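Local structure of autolysin E (Staphylococcus aureus, 4PI8) at residues I59-L73 against L88-V102. The protein probably cleaves the glycan strands of bacterial cell-wall peptidoglycan as a glycosidase, and binds a NAG-NAM disaccharide. The protein carries 1 engineered substitution. Sequence-based numbering, arbitrary orientation. Where two conformers were deposited one is given.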
loop_
_atom_site.group_PDB
_atom_site.type_symbol
_atom_site.label_atom_id
_atom_site.label_comp_id
_atom_site.label_asym_id
_atom_site.label_seq_id
_atom_site.Cartn_x
_atom_site.Cartn_y
_atom_site.Cartn_z
ATOM N N ILE A 59 -3.931 -5.750 -9.058
ATOM C CA ILE A 59 -2.470 -5.582 -8.887
ATOM C C ILE A 59 -1.743 -6.847 -8.533
ATOM O O ILE A 59 -0.573 -6.842 -8.155
ATOM C CB ILE A 59 -2.163 -4.382 -7.924
ATOM C CG1 ILE A 59 -2.995 -4.501 -6.644
ATOM C CG2 ILE A 59 -2.397 -3.082 -8.649
ATOM C CD1 ILE A 59 -2.632 -3.538 -5.555
ATOM N N THR A 60 -2.443 -7.971 -8.731
ATOM C CA THR A 60 -1.851 -9.275 -8.562
ATOM C C THR A 60 -1.339 -9.772 -9.868
ATOM O O THR A 60 -0.992 -11.013 -9.843
ATOM C CB THR A 60 -2.859 -10.292 -7.942
ATOM O OG1 THR A 60 -3.773 -10.736 -8.976
ATOM C CG2 THR A 60 -3.591 -9.712 -6.839
ATOM N N GLU A 61 -1.428 -8.973 -10.935
ATOM C CA GLU A 61 -0.895 -9.269 -12.273
ATOM C C GLU A 61 0.337 -8.409 -12.502
ATOM O O GLU A 61 0.309 -7.158 -12.388
ATOM C CB GLU A 61 -1.891 -8.965 -13.370
ATOM C CG GLU A 61 -3.232 -9.711 -13.425
ATOM C CD GLU A 61 -3.161 -11.206 -13.179
ATOM O OE1 GLU A 61 -2.111 -11.853 -13.418
ATOM O OE2 GLU A 61 -4.209 -11.735 -12.729
ATOM N N LYS A 62 1.365 -9.074 -12.955
ATOM C CA LYS A 62 2.684 -8.486 -13.176
ATOM C C LYS A 62 2.713 -7.625 -14.393
ATOM O O LYS A 62 1.803 -7.714 -15.262
ATOM C CB LYS A 62 3.685 -9.558 -13.287
ATOM C CG LYS A 62 3.742 -10.419 -12.030
ATOM C CD LYS A 62 4.799 -11.501 -12.099
ATOM C CE LYS A 62 4.379 -12.593 -13.074
ATOM N NZ LYS A 62 5.376 -13.678 -13.099
ATOM N N VAL A 63 3.716 -6.762 -14.463
ATOM C CA VAL A 63 3.861 -5.878 -15.596
ATOM C C VAL A 63 5.261 -6.039 -16.215
ATOM O O VAL A 63 6.247 -6.342 -15.531
ATOM C CB VAL A 63 3.571 -4.395 -15.299
ATOM C CG1 VAL A 63 2.093 -4.203 -15.048
ATOM C CG2 VAL A 63 4.424 -3.889 -14.172
ATOM N N PRO A 64 5.361 -5.821 -17.532
ATOM C CA PRO A 64 6.604 -5.968 -18.254
ATOM C C PRO A 64 7.478 -4.753 -18.109
ATOM O O PRO A 64 7.497 -3.862 -18.948
ATOM C CB PRO A 64 6.123 -6.188 -19.707
ATOM C CG PRO A 64 4.907 -5.375 -19.830
ATOM C CD PRO A 64 4.226 -5.568 -18.461
ATOM N N MET A 65 8.215 -4.732 -17.018
ATOM C CA MET A 65 9.167 -3.668 -16.684
ATOM C C MET A 65 10.509 -4.282 -16.447
ATOM O O MET A 65 10.667 -5.099 -15.557
ATOM C CB MET A 65 8.716 -2.877 -15.419
ATOM C CG MET A 65 7.497 -2.018 -15.663
ATOM S SD MET A 65 7.816 -0.458 -16.529
ATOM C CE MET A 65 8.566 0.434 -15.173
ATOM N N SER A 66 11.503 -3.875 -17.206
ATOM C CA SER A 66 12.855 -4.326 -16.982
ATOM C C SER A 66 13.519 -3.645 -15.784
ATOM O O SER A 66 13.017 -2.602 -15.292
ATOM C CB SER A 66 13.728 -4.012 -18.193
ATOM O OG SER A 66 13.858 -2.604 -18.331
ATOM N N GLU A 67 14.655 -4.169 -15.311
ATOM C CA GLU A 67 15.400 -3.531 -14.214
ATOM C C GLU A 67 15.726 -2.089 -14.563
ATOM O O GLU A 67 15.650 -1.200 -13.722
ATOM C CB GLU A 67 16.645 -4.378 -13.820
ATOM C CG GLU A 67 17.577 -3.737 -12.759
ATOM C CD GLU A 67 18.695 -4.661 -12.305
ATOM O OE1 GLU A 67 19.817 -4.150 -12.112
ATOM O OE2 GLU A 67 18.466 -5.883 -12.126
ATOM N N SER A 68 16.110 -1.854 -15.800
ATOM C CA SER A 68 16.469 -0.494 -16.212
ATOM C C SER A 68 15.259 0.441 -16.138
ATOM O O SER A 68 15.382 1.565 -15.624
ATOM C CB SER A 68 17.134 -0.427 -17.570
ATOM O OG SER A 68 16.251 -0.834 -18.550
ATOM N N GLU A 69 14.085 -0.024 -16.550
ATOM C CA GLU A 69 12.875 0.779 -16.465
ATOM C C GLU A 69 12.480 1.041 -15.018
ATOM O O GLU A 69 12.096 2.192 -14.654
ATOM C CB GLU A 69 11.747 0.137 -17.184
ATOM C CG GLU A 69 11.950 0.154 -18.699
ATOM C CD GLU A 69 10.874 -0.636 -19.387
ATOM O OE1 GLU A 69 10.663 -1.820 -19.173
ATOM O OE2 GLU A 69 10.195 -0.032 -20.260
ATOM N N VAL A 70 12.551 0.040 -14.149
ATOM C CA VAL A 70 12.208 0.252 -12.736
ATOM C C VAL A 70 13.209 1.227 -12.107
ATOM O O VAL A 70 12.807 2.123 -11.347
ATOM C CB VAL A 70 12.149 -1.079 -11.984
ATOM C CG1 VAL A 70 11.825 -0.833 -10.534
ATOM C CG2 VAL A 70 11.089 -1.963 -12.609
ATOM N N ASN A 71 14.485 1.087 -12.436
ATOM C CA ASN A 71 15.482 2.048 -11.914
ATOM C C ASN A 71 15.244 3.443 -12.420
ATOM O O ASN A 71 15.485 4.405 -11.660
ATOM C CB ASN A 71 16.885 1.577 -12.146
ATOM C CG ASN A 71 17.314 0.562 -11.099
ATOM O OD1 ASN A 71 16.929 0.661 -9.929
ATOM N ND2 ASN A 71 18.124 -0.387 -11.464
ATOM N N GLN A 72 14.712 3.605 -13.621
ATOM C CA GLN A 72 14.304 4.969 -14.066
ATOM C C GLN A 72 13.263 5.542 -13.178
ATOM O O GLN A 72 13.367 6.727 -12.754
ATOM C CB GLN A 72 13.603 4.916 -15.405
ATOM C CG GLN A 72 14.476 4.933 -16.589
ATOM C CD GLN A 72 13.656 5.012 -17.848
ATOM O OE1 GLN A 72 12.888 6.011 -18.101
ATOM N NE2 GLN A 72 13.763 3.944 -18.650
ATOM N N LEU A 73 12.253 4.766 -12.772
ATOM C CA LEU A 73 11.254 5.249 -11.822
ATOM C C LEU A 73 11.845 5.617 -10.516
ATOM O O LEU A 73 11.319 6.465 -9.861
ATOM C CB LEU A 73 10.122 4.226 -11.604
ATOM C CG LEU A 73 9.170 3.955 -12.745
ATOM C CD1 LEU A 73 8.172 2.925 -12.282
ATOM C CD2 LEU A 73 8.456 5.255 -13.131
ATOM N N LEU A 88 11.997 -6.070 -8.666
ATOM C CA LEU A 88 11.651 -7.088 -9.650
ATOM C C LEU A 88 11.777 -8.511 -9.107
ATOM O O LEU A 88 10.947 -9.363 -9.453
ATOM C CB LEU A 88 12.476 -6.912 -10.929
ATOM C CG LEU A 88 11.891 -5.774 -11.772
ATOM C CD1 LEU A 88 12.872 -5.434 -12.901
ATOM C CD2 LEU A 88 10.522 -6.019 -12.338
ATOM N N GLU A 89 12.755 -8.749 -8.243
ATOM C CA GLU A 89 12.811 -10.018 -7.511
ATOM C C GLU A 89 11.470 -10.220 -6.809
ATOM O O GLU A 89 10.884 -11.313 -6.853
ATOM C CB GLU A 89 13.922 -9.954 -6.497
ATOM C CG GLU A 89 14.483 -11.232 -5.997
ATOM C CD GLU A 89 15.890 -10.944 -5.475
ATOM O OE1 GLU A 89 16.116 -9.839 -4.937
ATOM O OE2 GLU A 89 16.792 -11.757 -5.671
ATOM N N ALA A 90 10.997 -9.165 -6.105
ATOM C CA ALA A 90 9.710 -9.288 -5.396
ATOM C C ALA A 90 8.544 -9.539 -6.353
ATOM O O ALA A 90 7.662 -10.369 -6.089
ATOM C CB ALA A 90 9.479 -8.003 -4.609
ATOM N N GLN A 91 8.470 -8.801 -7.464
ATOM C CA GLN A 91 7.413 -9.005 -8.432
ATOM C C GLN A 91 7.344 -10.474 -8.845
ATOM O O GLN A 91 6.242 -11.035 -8.894
ATOM C CB GLN A 91 7.573 -8.093 -9.672
ATOM C CG GLN A 91 6.606 -8.531 -10.749
ATOM C CD GLN A 91 6.439 -7.581 -11.917
ATOM O OE1 GLN A 91 5.491 -6.793 -12.016
ATOM N NE2 GLN A 91 7.304 -7.742 -12.916
ATOM N N GLU A 92 8.492 -11.050 -9.209
ATOM C CA GLU A 92 8.471 -12.409 -9.757
ATOM C C GLU A 92 8.287 -13.454 -8.675
ATOM O O GLU A 92 7.567 -14.405 -8.910
ATOM C CB GLU A 92 9.741 -12.684 -10.564
ATOM C CG GLU A 92 9.943 -11.679 -11.744
ATOM C CD GLU A 92 8.770 -11.587 -12.676
ATOM O OE1 GLU A 92 8.084 -12.603 -12.892
ATOM O OE2 GLU A 92 8.474 -10.517 -13.282
ATOM N N LYS A 93 8.894 -13.269 -7.514
ATOM C CA LYS A 93 8.707 -14.279 -6.456
ATOM C C LYS A 93 7.281 -14.389 -6.001
ATOM O O LYS A 93 6.757 -15.494 -5.800
ATOM C CB LYS A 93 9.586 -13.973 -5.268
ATOM C CG LYS A 93 11.045 -14.220 -5.473
ATOM C CD LYS A 93 11.986 -13.531 -4.487
ATOM C CE LYS A 93 11.803 -13.980 -3.082
ATOM N NZ LYS A 93 12.103 -15.433 -2.971
ATOM N N TYR A 94 6.606 -13.236 -5.857
ATOM C CA TYR A 94 5.319 -13.176 -5.174
ATOM C C TYR A 94 4.171 -12.812 -6.054
ATOM O O TYR A 94 3.033 -12.756 -5.566
ATOM C CB TYR A 94 5.389 -12.253 -3.956
ATOM C CG TYR A 94 6.391 -12.730 -2.942
ATOM C CD1 TYR A 94 6.226 -13.955 -2.310
ATOM C CD2 TYR A 94 7.530 -12.002 -2.621
ATOM C CE1 TYR A 94 7.196 -14.438 -1.423
ATOM C CE2 TYR A 94 8.443 -12.497 -1.723
ATOM C CZ TYR A 94 8.282 -13.705 -1.162
ATOM O OH TYR A 94 9.169 -14.244 -0.253
ATOM N N GLU A 95 4.388 -12.564 -7.348
ATOM C CA GLU A 95 3.342 -12.186 -8.279
ATOM C C GLU A 95 2.637 -10.913 -7.770
ATOM O O GLU A 95 1.458 -10.901 -7.499
ATOM C CB GLU A 95 2.361 -13.343 -8.587
ATOM C CG GLU A 95 1.572 -13.084 -9.824
ATOM C CD GLU A 95 0.563 -14.161 -10.151
ATOM O OE1 GLU A 95 0.446 -15.051 -9.289
ATOM O OE2 GLU A 95 -0.123 -14.043 -11.179
ATOM N N VAL A 96 3.423 -9.850 -7.731
ATOM C CA VAL A 96 2.943 -8.542 -7.255
ATOM C C VAL A 96 3.369 -7.506 -8.296
ATOM O O VAL A 96 4.568 -7.393 -8.607
ATOM C CB VAL A 96 3.561 -8.180 -5.943
ATOM C CG1 VAL A 96 3.118 -6.809 -5.480
ATOM C CG2 VAL A 96 3.168 -9.163 -4.833
ATOM N N ASN A 97 2.409 -6.769 -8.819
ATOM C CA ASN A 97 2.650 -5.706 -9.849
ATOM C C ASN A 97 3.768 -4.762 -9.406
ATOM O O ASN A 97 3.610 -4.134 -8.357
ATOM C CB ASN A 97 1.327 -5.025 -10.107
ATOM C CG ASN A 97 1.387 -3.913 -11.117
ATOM O OD1 ASN A 97 2.265 -3.038 -11.058
ATOM N ND2 ASN A 97 0.368 -3.792 -11.930
ATOM N N VAL A 98 4.848 -4.669 -10.159
ATOM C CA VAL A 98 6.004 -3.921 -9.655
ATOM C C VAL A 98 5.754 -2.414 -9.700
ATOM O O VAL A 98 6.361 -1.669 -8.895
ATOM C CB VAL A 98 7.326 -4.269 -10.411
ATOM C CG1 VAL A 98 7.347 -3.693 -11.832
ATOM C CG2 VAL A 98 8.537 -3.892 -9.615
ATOM N N ILE A 99 4.915 -1.959 -10.619
ATOM C CA ILE A 99 4.597 -0.527 -10.632
ATOM C C ILE A 99 3.799 -0.146 -9.371
ATOM O O ILE A 99 4.025 0.907 -8.757
ATOM C CB ILE A 99 3.966 -0.086 -11.924
ATOM C CG1 ILE A 99 4.986 -0.087 -13.068
ATOM C CG2 ILE A 99 3.309 1.272 -11.783
ATOM C CD1 ILE A 99 4.418 0.129 -14.446
ATOM N N TYR A 100 2.841 -0.994 -8.989
ATOM C CA TYR A 100 2.147 -0.828 -7.743
ATOM C C TYR A 100 3.136 -0.841 -6.607
ATOM O O TYR A 100 3.094 0.041 -5.731
ATOM C CB TYR A 100 1.091 -1.945 -7.576
ATOM C CG TYR A 100 0.816 -2.212 -6.126
ATOM C CD1 TYR A 100 0.240 -1.261 -5.309
ATOM C CD2 TYR A 100 1.273 -3.387 -5.532
ATOM C CE1 TYR A 100 0.118 -1.468 -3.962
ATOM C CE2 TYR A 100 1.131 -3.628 -4.183
ATOM C CZ TYR A 100 0.622 -2.635 -3.397
ATOM O OH TYR A 100 0.564 -2.844 -2.027
ATOM N N LEU A 101 4.060 -1.804 -6.576
ATOM C CA LEU A 101 4.949 -1.955 -5.444
ATOM C C LEU A 101 5.832 -0.712 -5.268
ATOM O O LEU A 101 5.988 -0.189 -4.138
ATOM C CB LEU A 101 5.818 -3.196 -5.588
ATOM C CG LEU A 101 6.441 -3.768 -4.349
ATOM C CD1 LEU A 101 5.425 -4.191 -3.299
ATOM C CD2 LEU A 101 7.329 -4.919 -4.785
ATOM N N VAL A 102 6.394 -0.221 -6.355
ATOM C CA VAL A 102 7.201 0.981 -6.341
ATOM C C VAL A 102 6.356 2.124 -5.866
ATOM O O VAL A 102 6.791 2.954 -5.048
ATOM C CB VAL A 102 7.808 1.265 -7.733
ATOM C CG1 VAL A 102 8.318 2.697 -7.809
ATOM C CG2 VAL A 102 8.929 0.221 -8.032
HETATM O O HOH W 1 0.837 -12.202 -13.426
HETATM O O HOH W 2 5.251 -14.388 -10.364
#
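Gln91 clasps the backbone of Val63 with both ends of its amide: OE1 accepts from Val63 N at 3.0 Å, and NE2 donates to Val63 O, in the plane of that carbonyl. Glutamine suits the place because it can accept and donate at once, and with CG trans to its own backbone N (chi1 169°) the extended chain reaches the Val63 backbone. OE1 also accepts from Val98 N, which meets the opposite face of the amide, so two backbone N-H groups grip this buried oxygen. Outside this clasp, exposed Lys62 lays its methylenes across Gln91 and bends at its third torsion to bring NZ 2.9 Å from Glu92 OE1, a salt bridge. Further along, Asn97 N donates to Ile59 O at 3.1 Å; its side chain N-caps the next helix, OD1 accepting from Tyr100 N, while ND2 bonds Tyr212 OH. Ile59 CD1 sits 3.6 Å from the centroid of the Tyr100 ring, a CH-pi contact over its face. Beta-branched Val63 packs CG2 on Val98 CG1 and Ile99 CG1, unbranched Met65 sets CG on Ile99 CD1, and Val70 CG2 meets Leu88 CD1. Loop 59-66, leading into helix 67-74, thus straps the junction of helices 84-94 and 98-108, which belong to the lysozyme-clan glucosaminidase family region.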